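PDB 3I36: vascular protein tyrosine phosphatase 1 from Rattus norvegicus, which probably removes phosphate from phosphotyrosine in target proteins, this chain being the catalytic domain of a receptor-type tyrosine phosphatase. Local coordinates for residues Y63-A68 and G72-N77; Y104-H109 and V276-M281; E156-K161 and T183-V188. All coordinates share one frame; numbering follows the deposited sequence.

Contact 1 of 3, residues Y63-A68 and G72-N77; sequences YAAEIA and GKNRYN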
loop_
_atom_site.group_PDB
_atom_site.type_symbol
_atom_site.label_atom_id
_atom_site.label_comp_id
_atom_site.label_asym_id
_atom_site.label_seq_id
_atom_site.Cartn_x
_atom_site.Cartn_y
_atom_site.Cartn_z
ATOM N N TYR A 63 -7.420 -19.302 -2.907
ATOM C CA TYR A 63 -7.276 -20.616 -2.303
ATOM C C TYR A 63 -6.137 -20.673 -1.290
ATOM O O TYR A 63 -6.301 -21.232 -0.219
ATOM C CB TYR A 63 -7.069 -21.683 -3.374
ATOM C CG TYR A 63 -8.265 -21.816 -4.278
ATOM C CD1 TYR A 63 -9.550 -21.690 -3.768
ATOM C CD2 TYR A 63 -8.117 -22.070 -5.635
ATOM C CE1 TYR A 63 -10.657 -21.807 -4.581
ATOM C CE2 TYR A 63 -9.221 -22.190 -6.461
ATOM C CZ TYR A 63 -10.490 -22.057 -5.926
ATOM O OH TYR A 63 -11.603 -22.170 -6.732
ATOM N N ALA A 64 -4.977 -20.113 -1.628
ATOM C CA ALA A 64 -3.842 -20.214 -0.715
ATOM C C ALA A 64 -4.208 -19.554 0.612
ATOM O O ALA A 64 -3.941 -20.089 1.684
ATOM C CB ALA A 64 -2.587 -19.570 -1.311
ATOM N N ALA A 65 -4.838 -18.390 0.525
ATOM C CA ALA A 65 -5.243 -17.642 1.715
ATOM C C ALA A 65 -6.207 -18.421 2.591
ATOM O O ALA A 65 -6.319 -18.139 3.776
ATOM C CB ALA A 65 -5.876 -16.323 1.326
ATOM N N GLU A 66 -6.914 -19.377 1.997
ATOM C CA GLU A 66 -7.956 -20.118 2.698
ATOM C C GLU A 66 -7.471 -21.471 3.207
ATOM O O GLU A 66 -8.194 -22.174 3.924
ATOM C CB GLU A 66 -9.180 -20.282 1.791
ATOM C CG GLU A 66 -9.923 -18.976 1.578
ATOM C CD GLU A 66 -10.942 -19.034 0.448
ATOM O OE1 GLU A 66 -10.882 -19.971 -0.374
ATOM O OE2 GLU A 66 -11.795 -18.124 0.376
ATOM N N ILE A 67 -6.252 -21.843 2.838
ATOM C CA ILE A 67 -5.683 -23.075 3.364
ATOM C C ILE A 67 -5.607 -22.973 4.880
ATOM O O ILE A 67 -5.246 -21.930 5.419
ATOM C CB ILE A 67 -4.290 -23.372 2.765
ATOM C CG1 ILE A 67 -4.419 -23.598 1.253
ATOM C CG2 ILE A 67 -3.666 -24.593 3.438
ATOM C CD1 ILE A 67 -3.105 -23.814 0.559
ATOM N N ALA A 68 -5.971 -24.053 5.565
ATOM C CA ALA A 68 -6.056 -24.043 7.018
ATOM C C ALA A 68 -4.806 -23.434 7.640
ATOM O O ALA A 68 -4.890 -22.564 8.508
ATOM C CB ALA A 68 -6.291 -25.469 7.553
ATOM N N GLY A 72 -4.463 -18.369 9.738
ATOM C CA GLY A 72 -3.969 -17.623 10.876
ATOM C C GLY A 72 -2.897 -16.629 10.482
ATOM O O GLY A 72 -2.415 -15.873 11.319
ATOM N N LYS A 73 -2.522 -16.632 9.206
ATOM C CA LYS A 73 -1.534 -15.682 8.717
ATOM C C LYS A 73 -2.246 -14.470 8.139
ATOM O O LYS A 73 -1.621 -13.527 7.662
ATOM C CB LYS A 73 -0.647 -16.341 7.664
ATOM C CG LYS A 73 0.057 -17.601 8.141
ATOM C CD LYS A 73 0.795 -18.240 6.974
ATOM C CE LYS A 73 1.477 -19.545 7.375
ATOM N NZ LYS A 73 2.090 -20.162 6.163
ATOM N N ASN A 74 -3.568 -14.507 8.179
ATOM C CA ASN A 74 -4.366 -13.388 7.715
ATOM C C ASN A 74 -4.853 -12.573 8.883
ATOM O O ASN A 74 -5.430 -13.111 9.825
ATOM C CB ASN A 74 -5.558 -13.893 6.929
ATOM C CG ASN A 74 -5.145 -14.694 5.739
ATOM O OD1 ASN A 74 -4.209 -14.328 5.041
ATOM N ND2 ASN A 74 -5.837 -15.796 5.499
ATOM N N ARG A 75 -4.609 -11.275 8.826
ATOM C CA ARG A 75 -5.041 -10.403 9.891
ATOM C C ARG A 75 -6.553 -10.359 9.951
ATOM O O ARG A 75 -7.151 -10.457 11.021
ATOM C CB ARG A 75 -4.499 -8.997 9.672
ATOM C CG ARG A 75 -4.955 -8.006 10.745
ATOM C CD ARG A 75 -4.190 -6.686 10.636
ATOM N NE ARG A 75 -2.796 -6.822 11.069
ATOM C CZ ARG A 75 -2.423 -6.905 12.340
ATOM N NH1 ARG A 75 -3.343 -6.867 13.309
ATOM N NH2 ARG A 75 -1.142 -7.028 12.650
ATOM N N TYR A 76 -7.172 -10.199 8.790
ATOM C CA TYR A 76 -8.634 -10.188 8.698
ATOM C C TYR A 76 -9.096 -11.292 7.777
ATOM O O TYR A 76 -8.586 -11.435 6.673
ATOM C CB TYR A 76 -9.119 -8.838 8.164
ATOM C CG TYR A 76 -8.602 -7.694 8.982
ATOM C CD1 TYR A 76 -9.102 -7.455 10.261
ATOM C CD2 TYR A 76 -7.605 -6.858 8.497
ATOM C CE1 TYR A 76 -8.634 -6.422 11.020
ATOM C CE2 TYR A 76 -7.121 -5.814 9.261
ATOM C CZ TYR A 76 -7.640 -5.601 10.521
ATOM O OH TYR A 76 -7.164 -4.567 11.294
ATOM N N ASN A 77 -10.066 -12.073 8.231
ATOM C CA ASN A 77 -10.509 -13.236 7.474
ATOM C C ASN A 77 -11.148 -12.871 6.140
ATOM O O ASN A 77 -11.249 -13.703 5.239
ATOM C CB ASN A 77 -11.488 -14.060 8.311
ATOM C CG ASN A 77 -11.739 -15.428 7.718
ATOM O OD1 ASN A 77 -10.862 -16.005 7.072
ATOM N ND2 ASN A 77 -12.943 -15.955 7.927
HETATM O O HOH W 1 -3.578 -21.043 10.558
#

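Contact 2 of 3, residues Y104-H109 and V276-M281; sequences YMPGYH and VYDLRM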
loop_
_atom_site.group_PDB
_atom_site.type_symbol
_atom_site.label_atom_id
_atom_site.label_comp_id
_atom_site.label_asym_id
_atom_site.label_seq_id
_atom_site.Cartn_x
_atom_site.Cartn_y
_atom_site.Cartn_z
ATOM N N TYR A 104 1.013 -8.340 -5.286
ATOM C CA TYR A 104 1.655 -7.366 -6.145
ATOM C C TYR A 104 0.566 -6.473 -6.679
ATOM O O TYR A 104 -0.449 -6.953 -7.159
ATOM C CB TYR A 104 2.334 -8.054 -7.310
ATOM C CG TYR A 104 3.421 -8.980 -6.878
ATOM C CD1 TYR A 104 4.664 -8.493 -6.493
ATOM C CD2 TYR A 104 3.212 -10.350 -6.856
ATOM C CE1 TYR A 104 5.674 -9.364 -6.089
ATOM C CE2 TYR A 104 4.200 -11.214 -6.468
ATOM C CZ TYR A 104 5.430 -10.720 -6.088
ATOM O OH TYR A 104 6.404 -11.606 -5.692
ATOM N N MET A 105 0.786 -5.171 -6.609
ATOM C CA MET A 105 -0.169 -4.225 -7.142
ATOM C C MET A 105 0.549 -3.445 -8.215
ATOM O O MET A 105 1.663 -2.950 -7.996
ATOM C CB MET A 105 -0.657 -3.282 -6.042
ATOM C CG MET A 105 -0.928 -3.992 -4.734
ATOM S SD MET A 105 -2.325 -5.128 -4.839
ATOM C CE MET A 105 -3.465 -3.979 -5.616
ATOM N N PRO A 106 -0.077 -3.336 -9.385
ATOM C CA PRO A 106 0.580 -2.530 -10.402
ATOM C C PRO A 106 0.697 -1.087 -9.953
ATOM O O PRO A 106 -0.148 -0.518 -9.224
ATOM C CB PRO A 106 -0.365 -2.649 -11.608
ATOM C CG PRO A 106 -1.110 -3.960 -11.348
ATOM C CD PRO A 106 -1.326 -3.941 -9.876
ATOM N N GLY A 107 1.778 -0.483 -10.408
ATOM C CA GLY A 107 1.904 0.944 -10.311
ATOM C C GLY A 107 1.771 1.485 -11.712
ATOM O O GLY A 107 1.382 0.785 -12.654
ATOM N N TYR A 108 2.111 2.744 -11.852
ATOM C CA TYR A 108 2.069 3.367 -13.158
ATOM C C TYR A 108 2.997 2.657 -14.147
ATOM O O TYR A 108 2.652 2.477 -15.309
ATOM C CB TYR A 108 2.458 4.827 -13.026
ATOM C CG TYR A 108 2.334 5.565 -14.330
ATOM C CD1 TYR A 108 1.096 5.983 -14.782
ATOM C CD2 TYR A 108 3.449 5.840 -15.101
ATOM C CE1 TYR A 108 0.965 6.657 -15.974
ATOM C CE2 TYR A 108 3.331 6.546 -16.301
ATOM C CZ TYR A 108 2.086 6.938 -16.724
ATOM O OH TYR A 108 1.941 7.618 -17.907
ATOM N N HIS A 109 4.159 2.228 -13.669
ATOM C CA HIS A 109 5.204 1.701 -14.540
ATOM C C HIS A 109 5.208 0.197 -14.757
ATOM O O HIS A 109 5.555 -0.273 -15.843
ATOM C CB HIS A 109 6.567 2.181 -14.061
ATOM C CG HIS A 109 6.704 3.665 -14.121
ATOM N ND1 HIS A 109 6.502 4.475 -13.026
ATOM C CD2 HIS A 109 6.957 4.493 -15.162
ATOM C CE1 HIS A 109 6.657 5.738 -13.381
ATOM N NE2 HIS A 109 6.933 5.776 -14.673
ATOM N N VAL A 276 -8.421 2.116 -9.542
ATOM C CA VAL A 276 -8.958 1.355 -8.425
ATOM C C VAL A 276 -9.421 0.013 -8.935
ATOM O O VAL A 276 -9.229 -1.001 -8.281
ATOM C CB VAL A 276 -10.097 2.094 -7.702
ATOM C CG1 VAL A 276 -10.692 1.204 -6.596
ATOM C CG2 VAL A 276 -9.551 3.420 -7.128
ATOM N N TYR A 277 -10.021 0.011 -10.118
ATOM C CA TYR A 277 -10.419 -1.242 -10.746
ATOM C C TYR A 277 -9.235 -2.206 -10.807
ATOM O O TYR A 277 -9.310 -3.366 -10.370
ATOM C CB TYR A 277 -10.920 -0.965 -12.152
ATOM C CG TYR A 277 -11.593 -2.151 -12.774
ATOM C CD1 TYR A 277 -12.977 -2.191 -12.905
ATOM C CD2 TYR A 277 -10.850 -3.230 -13.242
ATOM C CE1 TYR A 277 -13.602 -3.278 -13.477
ATOM C CE2 TYR A 277 -11.471 -4.324 -13.817
ATOM C CZ TYR A 277 -12.849 -4.336 -13.929
ATOM O OH TYR A 277 -13.477 -5.418 -14.489
ATOM N N ASP A 278 -8.141 -1.714 -11.356
ATOM C CA ASP A 278 -6.911 -2.482 -11.427
ATOM C C ASP A 278 -6.473 -2.963 -10.037
ATOM O O ASP A 278 -6.144 -4.129 -9.848
ATOM C CB ASP A 278 -5.825 -1.611 -12.036
ATOM C CG ASP A 278 -4.567 -2.380 -12.330
ATOM O OD1 ASP A 278 -4.654 -3.553 -12.748
ATOM O OD2 ASP A 278 -3.495 -1.785 -12.164
ATOM N N LEU A 279 -6.473 -2.068 -9.063
ATOM C CA LEU A 279 -6.122 -2.475 -7.707
ATOM C C LEU A 279 -7.017 -3.604 -7.231
ATOM O O LEU A 279 -6.531 -4.594 -6.689
ATOM C CB LEU A 279 -6.181 -1.296 -6.741
ATOM C CG LEU A 279 -5.204 -0.166 -7.079
ATOM C CD1 LEU A 279 -5.328 0.917 -6.016
ATOM C CD2 LEU A 279 -3.774 -0.687 -7.177
ATOM N N ARG A 280 -8.321 -3.462 -7.444
ATOM C CA ARG A 280 -9.265 -4.494 -7.021
ATOM C C ARG A 280 -9.046 -5.832 -7.723
ATOM O O ARG A 280 -9.379 -6.876 -7.174
ATOM C CB ARG A 280 -10.699 -4.059 -7.278
ATOM C CG ARG A 280 -11.151 -2.898 -6.428
ATOM C CD ARG A 280 -11.423 -3.310 -4.989
ATOM N NE ARG A 280 -11.789 -2.104 -4.274
ATOM C CZ ARG A 280 -13.002 -1.572 -4.293
ATOM N NH1 ARG A 280 -13.986 -2.180 -4.951
ATOM N NH2 ARG A 280 -13.231 -0.428 -3.651
ATOM N N MET A 281 -8.507 -5.797 -8.932
ATOM C CA MET A 281 -8.181 -7.025 -9.643
ATOM C C MET A 281 -6.952 -7.684 -9.039
ATOM O O MET A 281 -6.578 -8.792 -9.433
ATOM C CB MET A 281 -7.946 -6.746 -11.129
ATOM C CG MET A 281 -9.210 -6.429 -11.893
ATOM S SD MET A 281 -10.329 -7.831 -11.830
ATOM C CE MET A 281 -9.308 -9.107 -12.573
#

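Contact 3 of 3, residues E156-K161 and T183-V188; sequences EYWPSK and TIRDFV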
loop_
_atom_site.group_PDB
_atom_site.type_symbol
_atom_site.label_atom_id
_atom_site.label_comp_id
_atom_site.label_asym_id
_atom_site.label_seq_id
_atom_site.Cartn_x
_atom_site.Cartn_y
_atom_site.Cartn_z
ATOM N N GLU A 156 4.625 -3.898 15.740
ATOM C CA GLU A 156 5.801 -3.081 15.534
ATOM C C GLU A 156 6.864 -4.035 15.035
ATOM O O GLU A 156 7.608 -4.638 15.819
ATOM C CB GLU A 156 6.234 -2.401 16.820
ATOM C CG GLU A 156 7.508 -1.590 16.641
ATOM C CD GLU A 156 7.671 -0.547 17.717
ATOM O OE1 GLU A 156 8.725 0.110 17.749
ATOM O OE2 GLU A 156 6.737 -0.378 18.524
ATOM N N TYR A 157 6.907 -4.197 13.723
ATOM C CA TYR A 157 7.662 -5.287 13.118
ATOM C C TYR A 157 9.087 -4.886 12.843
ATOM O O TYR A 157 9.859 -5.675 12.317
ATOM C CB TYR A 157 7.015 -5.701 11.803
ATOM C CG TYR A 157 6.834 -4.547 10.853
ATOM C CD1 TYR A 157 7.884 -4.094 10.064
ATOM C CD2 TYR A 157 5.614 -3.885 10.776
ATOM C CE1 TYR A 157 7.705 -3.013 9.194
ATOM C CE2 TYR A 157 5.424 -2.826 9.917
ATOM C CZ TYR A 157 6.473 -2.395 9.128
ATOM O OH TYR A 157 6.268 -1.337 8.283
ATOM N N TRP A 158 9.422 -3.649 13.178
ATOM C CA TRP A 158 10.745 -3.135 12.871
ATOM C C TRP A 158 11.540 -2.930 14.148
ATOM O O TRP A 158 10.963 -2.666 15.209
ATOM C CB TRP A 158 10.636 -1.822 12.103
ATOM C CG TRP A 158 10.000 -0.725 12.889
ATOM C CD1 TRP A 158 10.633 0.211 13.650
ATOM C CD2 TRP A 158 8.597 -0.444 12.990
ATOM N NE1 TRP A 158 9.714 1.063 14.212
ATOM C CE2 TRP A 158 8.456 0.678 13.827
ATOM C CE3 TRP A 158 7.445 -1.038 12.453
ATOM C CZ2 TRP A 158 7.211 1.221 14.145
ATOM C CZ3 TRP A 158 6.213 -0.493 12.759
ATOM C CH2 TRP A 158 6.102 0.623 13.597
ATOM N N PRO A 159 12.871 -3.041 14.048
ATOM C CA PRO A 159 13.710 -2.905 15.242
ATOM C C PRO A 159 14.081 -1.458 15.504
ATOM O O PRO A 159 13.837 -0.577 14.675
ATOM C CB PRO A 159 14.970 -3.688 14.865
ATOM C CG PRO A 159 15.054 -3.553 13.368
ATOM C CD PRO A 159 13.648 -3.393 12.846
ATOM N N SER A 160 14.670 -1.228 16.670
ATOM C CA SER A 160 15.367 0.015 16.955
ATOM C C SER A 160 16.787 -0.137 16.429
ATOM O O SER A 160 17.063 -1.003 15.588
ATOM C CB SER A 160 15.417 0.251 18.460
ATOM O OG SER A 160 16.184 -0.761 19.096
ATOM N N LYS A 161 17.694 0.689 16.933
ATOM C CA LYS A 161 19.095 0.595 16.531
ATOM C C LYS A 161 19.649 -0.811 16.781
ATOM O O LYS A 161 20.493 -1.300 16.025
ATOM C CB LYS A 161 19.938 1.650 17.249
ATOM N N THR A 183 7.021 9.499 10.349
ATOM C CA THR A 183 8.337 9.141 10.811
ATOM C C THR A 183 8.998 8.362 9.704
ATOM O O THR A 183 8.371 7.530 9.059
ATOM C CB THR A 183 8.240 8.275 12.064
ATOM O OG1 THR A 183 7.703 9.072 13.119
ATOM C CG2 THR A 183 9.615 7.711 12.457
ATOM N N ILE A 184 10.265 8.655 9.474
ATOM C CA ILE A 184 11.003 7.954 8.464
ATOM C C ILE A 184 12.123 7.217 9.154
ATOM O O ILE A 184 12.870 7.795 9.958
ATOM C CB ILE A 184 11.541 8.920 7.396
ATOM C CG1 ILE A 184 10.358 9.586 6.679
ATOM C CG2 ILE A 184 12.416 8.173 6.402
ATOM C CD1 ILE A 184 10.751 10.702 5.741
ATOM N N ARG A 185 12.211 5.924 8.876
ATOM C CA ARG A 185 13.206 5.095 9.527
ATOM C C ARG A 185 14.044 4.436 8.464
ATOM O O ARG A 185 13.528 3.932 7.470
ATOM C CB ARG A 185 12.529 4.047 10.403
ATOM C CG ARG A 185 11.531 4.657 11.384
ATOM C CD ARG A 185 11.070 3.630 12.415
ATOM N NE ARG A 185 10.140 4.244 13.347
ATOM C CZ ARG A 185 8.827 4.300 13.156
ATOM N NH1 ARG A 185 8.287 3.744 12.077
ATOM N NH2 ARG A 185 8.051 4.895 14.051
ATOM N N ASP A 186 15.349 4.463 8.674
ATOM C CA ASP A 186 16.240 3.731 7.811
ATOM C C ASP A 186 16.742 2.520 8.547
ATOM O O ASP A 186 17.041 2.579 9.747
ATOM C CB ASP A 186 17.401 4.602 7.359
ATOM C CG ASP A 186 17.024 5.499 6.215
ATOM O OD1 ASP A 186 16.246 5.044 5.361
ATOM O OD2 ASP A 186 17.499 6.649 6.164
ATOM N N PHE A 187 16.847 1.425 7.809
ATOM C CA PHE A 187 17.374 0.190 8.332
ATOM C C PHE A 187 18.399 -0.365 7.371
ATOM O O PHE A 187 18.490 0.034 6.205
ATOM C CB PHE A 187 16.267 -0.847 8.468
ATOM C CG PHE A 187 15.095 -0.373 9.255
ATOM C CD1 PHE A 187 15.015 -0.620 10.617
ATOM C CD2 PHE A 187 14.073 0.331 8.637
ATOM C CE1 PHE A 187 13.934 -0.169 11.349
ATOM C CE2 PHE A 187 12.974 0.776 9.363
ATOM C CZ PHE A 187 12.909 0.530 10.723
ATOM N N VAL A 188 19.183 -1.288 7.886
ATOM C CA VAL A 188 19.956 -2.160 7.042
ATOM C C VAL A 188 19.272 -3.498 7.174
ATOM O O VAL A 188 18.981 -3.948 8.279
ATOM C CB VAL A 188 21.403 -2.275 7.526
ATOM C CG1 VAL A 188 22.125 -3.339 6.732
ATOM C CG2 VAL A 188 22.102 -0.934 7.389
#

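Contact 1 of 3, residues Y63-A68 and G72-N77
The carboxamide of Asn74 reaches across to the backbone carbonyl of Ala65, and this side-chain-to-main-chain bond carries most of the contact. Asn74 lies in the Lys-Asn-Arg-Tyr sequence of classical tyrosine phosphatases, the phosphotyrosine recognition loop; Ala65 belongs to the short, weakly bonded helix at about 63-66. ND2 of Asn74 donates to O of Ala65 over 2.9 Å. The bond is bent, with an N-H...O angle of 138°, and the donor sits 15° out of the carbonyl plane, although the oxygen lies almost exactly in the plane of the asparagine amide. Asn74 attains this pose with CG beside its own backbone N and opposite the carbonyl carbon (chi1 -60°), which carries the amide toward the helix. Its oxygen is engaged too, most strongly by Tyr99 OH and also by Asn101 ND2, so partners at both ends fix which way round the amide lies. Alanine suits position 65 because its methyl is small enough to sit among Leu80, Pro81 and Tyr99, with CB 4.2 Å from ND2 of Asn74. A second link runs through water: it donates to O of Ala68 at 2.9 Å and accepts from N of Gly72 at 2.9 Å, spanning a gap too wide for a direct bond. An alanine in place of Asn74 would remove the whole amide and is likely to leave the Ala65 carbonyl, Tyr99 and Asn101 without their common partner. Donor and acceptor on one buried amide thus join the helix to Tyr99 and pin the recognition loop, whose Tyr76 packs against Ala246 of the P-loop, which probably binds the substrate phosphate.

Contact 2 of 3, residues Y104-H109 and V276-M281
Met105 and Leu279 supply the apolar half of this buried contact, which joins edge strand 102-105 of the central sheet of the tyrosine phosphatase fold to helix 272-280. Their side chains cross at about a right angle, with the methionine methyl CE 3.7 Å from CD2 of Leu279. The same methyl also rests 4.0 Å from CB of Leu279. Methionine can do this because its unbranched chain folds: chi2 (-67°) and chi3 (-49°) both bend, bringing CE round to the helix. Leucine suits its place since its CD2 branch meets the methyl and comes near O of Pro106, while the side chain packs on Ile255 and Arg259 of helix 249-267.

Contacts of carbon with oxygen form the second group. CE of Met105 comes within 3.3 Å of O of Leu279, so the methyl lies against the helix backbone as well as the side chain. Pro106 and Asp278 approach from opposite directions, and the proline ring meets the carboxylate through CB and CG, each 3.3 Å from OD2 of Asp278. The aspartate puts its carboxylate there with CG anti to the backbone N (chi1 -172°).

The charge itself is answered outside the two segments: OD2 of Asp278 forms a salt bridge with NH1 of Arg259, whose side chain also touches Pro106. Helix 249-267, which carries Arg259, follows the signature loop and so links this contact to the active-site region.

No hydrogen bond joins the two segments. The contact rests on apolar packing of Met105 with Leu279 and on close carbon-to-oxygen approaches; its one charged group, already paired with Arg259, can probably lie against proline without a polar partner from residues 104-109.

Contact 3 of 3, residues E156-K161 and T183-V188
Trp158 and Pro159, from the Lys-Cys-x-x-Tyr-Trp-Pro motif of classical tyrosine phosphatases, pack against Arg185 and Phe187 on strand 182-191 of the central mixed sheet. Two residues apart on a strand, Arg185 and Phe187 point the same way, so both meet the loop. The arginine chain runs extended from CG to NE. Its NH1 lies over one face of the indole near the rim, 3.4 Å from CZ2 of Trp158, and NE1 of Trp158 in turn lies over one face of the guanidinium, the planes 23° apart. Beyond them, CG of Glu156 is on the indole face away from NH1, and Thr183 CG2 on the guanidinium face away from the indole. A flat guanidinium on a long flexible chain can lie against an indole while its N-H groups point outward in its own plane: NE forms a salt bridge with Glu176, and NH1 bonds to Gln202 and His204. These partners probably hold the buried charge and fix the rotation of the group.

With CG of Trp158 between the backbone N and the carbonyl carbon (chi1 64°), a crowded position, the indole is set beside Arg185 and CB is left against Phe187, 3.6 Å from its CZ. The two rings meet obliquely, planes at 66°. Proline adds a rigid apolar surface, CD lying 3.6 Å from CE1 of Phe187, and its carbonyl oxygen approaches the phenyl ring at the edge, in plane, 3.4 Å from CE1. Closest of all is a pair of donors that cannot bond: NE1 of Trp158 stands 3.3 Å from NE of Arg185.

How the contacts relate
From the N terminus, contact 1 comes first and closes a very short loop, the turn of helix 68-71, before the chain enters the central sheet. Contact 2 opens next, on border strand 102-105, and shuts only after 166 intervening residues, when helix 272-280 returns to that edge. Contact 3 begins and ends within this long excursion, fastening the loop between strands 139-142 and 164-166 to strand 182-191 of the same sheet. Contacts 2 and 3 thus nest, while contact 1 precedes both and nothing crosses. Contacts 2 and 3 lie on opposite sides of the chain's centre, their own centres about 27 Å apart; contact 1 ties the recognition loop to helix 63-66, across helix 68-71.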